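Local coordinates for putative methyltransferase protein (PDB 5BP9) that probably transfers methyl groups from S-adenosylmethionine, and binds the reaction by-product S-adenosyl-L-homocysteine, at residues A[227-232]-A[241-246]. Sequence-based numbering, arbitrary orientation.
With ETE (2-{2-[2-2-(methoxy-ethoxy)-ethoxy]-ethoxy}-ethanol), chain B.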
loop_
_atom_site.group_PDB
_atom_site.type_symbol
_atom_site.label_atom_id
_atom_site.label_comp_id
_atom_site.label_asym_id
_atom_site.label_seq_id
_atom_site.Cartn_x
_atom_site.Cartn_y
_atom_site.Cartn_z
ATOM N N ILE A 227 -9.401 10.424 0.235
ATOM C CA ILE A 227 -10.593 9.621 -0.086
ATOM C C ILE A 227 -10.881 8.735 1.130
ATOM O O ILE A 227 -10.001 8.434 1.921
ATOM C CB ILE A 227 -10.303 8.713 -1.337
ATOM C CG1 ILE A 227 -9.897 9.562 -2.540
ATOM C CG2 ILE A 227 -11.490 7.833 -1.740
ATOM C CD1 ILE A 227 -10.858 10.676 -2.845
ATOM N N ASP A 228 -12.121 8.305 1.266
ATOM C CA ASP A 228 -12.454 7.227 2.175
ATOM C C ASP A 228 -13.135 6.099 1.449
ATOM O O ASP A 228 -13.837 6.295 0.447
ATOM C CB ASP A 228 -13.313 7.703 3.325
ATOM C CG ASP A 228 -14.621 8.274 2.864
ATOM O OD1 ASP A 228 -15.587 7.508 2.617
ATOM O OD2 ASP A 228 -14.655 9.504 2.706
ATOM N N PHE A 229 -12.897 4.914 1.973
ATOM C CA PHE A 229 -13.460 3.683 1.443
ATOM C C PHE A 229 -13.979 2.793 2.576
ATOM O O PHE A 229 -13.635 2.965 3.727
ATOM C CB PHE A 229 -12.401 2.909 0.660
ATOM C CG PHE A 229 -11.986 3.546 -0.635
ATOM C CD1 PHE A 229 -12.877 3.632 -1.695
ATOM C CD2 PHE A 229 -10.692 3.957 -0.838
ATOM C CE1 PHE A 229 -12.501 4.144 -2.908
ATOM C CE2 PHE A 229 -10.307 4.480 -2.052
ATOM C CZ PHE A 229 -11.207 4.582 -3.087
ATOM N N ARG A 230 -14.777 1.796 2.197
ATOM C CA ARG A 230 -15.187 0.722 3.088
ATOM C C ARG A 230 -15.492 -0.471 2.195
ATOM O O ARG A 230 -16.023 -0.301 1.115
ATOM C CB ARG A 230 -16.391 1.112 3.981
ATOM C CG ARG A 230 -17.647 1.426 3.248
ATOM C CD ARG A 230 -18.708 1.979 4.184
ATOM N NE ARG A 230 -19.928 2.324 3.456
ATOM C CZ ARG A 230 -20.141 3.456 2.770
ATOM N NH1 ARG A 230 -19.199 4.420 2.665
ATOM N NH2 ARG A 230 -21.324 3.627 2.172
HETATM N N MSE A 231 -15.145 -1.662 2.653
HETATM C CA MSE A 231 -15.282 -2.874 1.829
HETATM C C MSE A 231 -16.214 -3.856 2.461
HETATM O O MSE A 231 -16.422 -3.876 3.699
HETATM C CB MSE A 231 -13.908 -3.497 1.596
HETATM C CG MSE A 231 -13.054 -2.585 0.714
HETATM SE SE MSE A 231 -11.290 -3.408 0.383
HETATM C CE MSE A 231 -10.559 -3.367 2.205
ATOM N N GLN A 232 -16.847 -4.642 1.591
ATOM C CA GLN A 232 -17.750 -5.714 2.007
ATOM C C GLN A 232 -17.452 -6.962 1.175
ATOM O O GLN A 232 -17.260 -6.855 -0.017
ATOM C CB GLN A 232 -19.214 -5.300 1.836
ATOM C CG GLN A 232 -20.198 -6.428 2.144
ATOM C CD GLN A 232 -21.618 -6.094 1.809
ATOM O OE1 GLN A 232 -21.935 -4.994 1.388
ATOM N NE2 GLN A 232 -22.491 -7.072 1.976
ATOM N N PHE A 241 -12.258 3.435 6.188
ATOM C CA PHE A 241 -10.880 3.862 6.341
ATOM C C PHE A 241 -10.533 4.993 5.398
ATOM O O PHE A 241 -11.095 5.101 4.311
ATOM C CB PHE A 241 -9.886 2.702 6.147
ATOM C CG PHE A 241 -9.987 2.014 4.811
ATOM C CD1 PHE A 241 -10.902 0.979 4.616
ATOM C CD2 PHE A 241 -9.172 2.386 3.733
ATOM C CE1 PHE A 241 -10.994 0.325 3.394
ATOM C CE2 PHE A 241 -9.240 1.725 2.513
ATOM C CZ PHE A 241 -10.167 0.702 2.325
ATOM N N ASP A 242 -9.559 5.809 5.824
ATOM C CA ASP A 242 -9.002 6.851 4.982
ATOM C C ASP A 242 -7.946 6.253 4.038
ATOM O O ASP A 242 -7.143 5.415 4.445
ATOM C CB ASP A 242 -8.348 7.936 5.861
ATOM C CG ASP A 242 -9.355 8.674 6.741
ATOM O OD1 ASP A 242 -10.565 8.769 6.404
ATOM O OD2 ASP A 242 -8.927 9.189 7.776
ATOM N N TRP A 243 -7.948 6.693 2.775
ATOM C CA TRP A 243 -7.032 6.161 1.768
ATOM C C TRP A 243 -6.515 7.356 0.971
ATOM O O TRP A 243 -7.251 7.968 0.227
ATOM C CB TRP A 243 -7.713 5.104 0.877
ATOM C CG TRP A 243 -6.788 4.132 0.194
ATOM C CD1 TRP A 243 -6.652 3.913 -1.157
ATOM C CD2 TRP A 243 -5.937 3.184 0.840
ATOM N NE1 TRP A 243 -5.739 2.913 -1.377
ATOM C CE2 TRP A 243 -5.281 2.446 -0.176
ATOM C CE3 TRP A 243 -5.668 2.885 2.168
ATOM C CZ2 TRP A 243 -4.366 1.425 0.113
ATOM C CZ3 TRP A 243 -4.753 1.895 2.463
ATOM C CH2 TRP A 243 -4.103 1.173 1.438
ATOM N N LEU A 244 -5.238 7.676 1.154
ATOM C CA LEU A 244 -4.643 8.844 0.520
ATOM C C LEU A 244 -4.104 8.536 -0.866
ATOM O O LEU A 244 -3.284 7.618 -1.054
ATOM C CB LEU A 244 -3.486 9.356 1.371
ATOM C CG LEU A 244 -2.710 10.581 0.847
ATOM C CD1 LEU A 244 -3.563 11.841 0.830
ATOM C CD2 LEU A 244 -1.458 10.778 1.690
ATOM N N TYR A 245 -4.556 9.318 -1.842
ATOM C CA TYR A 245 -3.883 9.449 -3.143
ATOM C C TYR A 245 -3.168 10.788 -3.125
ATOM O O TYR A 245 -3.680 11.740 -2.566
ATOM C CB TYR A 245 -4.895 9.415 -4.300
ATOM C CG TYR A 245 -5.632 8.110 -4.417
ATOM C CD1 TYR A 245 -6.689 7.818 -3.560
ATOM C CD2 TYR A 245 -5.278 7.178 -5.364
ATOM C CE1 TYR A 245 -7.357 6.610 -3.633
ATOM C CE2 TYR A 245 -5.949 5.961 -5.455
ATOM C CZ TYR A 245 -6.988 5.680 -4.585
ATOM O OH TYR A 245 -7.660 4.466 -4.657
ATOM N N ILE A 246 -1.972 10.852 -3.690
ATOM C CA ILE A 246 -1.193 12.076 -3.588
ATOM C C ILE A 246 -0.448 12.304 -4.899
ATOM O O ILE A 246 0.205 11.396 -5.446
ATOM C CB ILE A 246 -0.259 12.039 -2.354
ATOM C CG1 ILE A 246 0.405 13.398 -2.110
ATOM C CG2 ILE A 246 0.791 10.931 -2.478
ATOM C CD1 ILE A 246 1.106 13.493 -0.777
HETATM O OH2 ETE B . -7.657 -0.364 6.949
HETATM C C12 ETE B . -8.036 -1.245 5.896
HETATM C C22 ETE B . -7.341 -0.726 4.654
HETATM O OH3 ETE B . -7.556 -1.596 3.551
HETATM C C13 ETE B . -7.593 -1.704 1.143
HETATM C C23 ETE B . -6.946 -1.079 2.369
HETATM O OH4 ETE B . -7.008 -1.173 -0.047
HETATM C C14 ETE B . -8.466 0.336 -1.208
HETATM C C24 ETE B . -7.897 -1.075 -1.163
HETATM O OH5 ETE B . -9.574 0.392 -2.104
HETATM C C15 ETE B . -10.167 1.228 -4.304
HETATM C C25 ETE B . -9.197 0.382 -3.488
HETATM O OH6 ETE B . -10.351 0.636 -5.594
HETATM C C26 ETE B . -11.618 0.921 -6.186
#
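The beta hairpin formed by strands 226-233 and 236-244 joins Phe229 with Phe241 and Ile227 with Trp243 as hydrogen-bonded pairs, and illustrates how one face of an antiparallel sheet can become a binding wall. Phe229 N gives a nearly straight bond to Phe241 O (3.0 Å, 170° at the hydrogen), answered by Phe241 N to Phe229 O; at the other pair Trp243 N to Ile227 O is short (2.8 Å), whereas Ile227 N meets Trp243 O at 3.3 Å, from above the carbonyl plane. Asp228 and Asp242 form the non-hydrogen-bonded pair between them, on the other face, where Asp228 OD2 is held by Ser71 and Gln72.

On the face lined by the aromatic rings lies the polyether ETE, probably from the crystallisation medium. The CG of Phe241 sits between its backbone N and carbonyl carbon (chi1 58°), which folds the ring across the neighbouring strand. Phe229 CB then lies over that ring in a CH-pi contact, 4.0 Å from the centroid, while ETE C22 covers the opposite face. The edge of the Phe229 ring meets the Trp243 CB methylene (CD2 to CB 3.6 Å), while the two ring systems lie obliquely; Ile227 CG2 and ETE C15 pack on its opposite faces. Its CE2 also approaches Tyr245 OH (3.7 Å). With CG anti to the backbone N (chi1 -157°), the Trp243 indole turns away from strand 226-233 and lays a face along the polyether. The selenomethionine at Met231 brings CE to 3.6 Å from ETE C13.

Trp243 also touches S-adenosyl-L-homocysteine, and the hairpin probably forms part of an aromatic wall beside the cofactor site, where ETE may mark the substrate's place, consistent with the substrate-side cover of a class I, Rossmann-like methyltransferase.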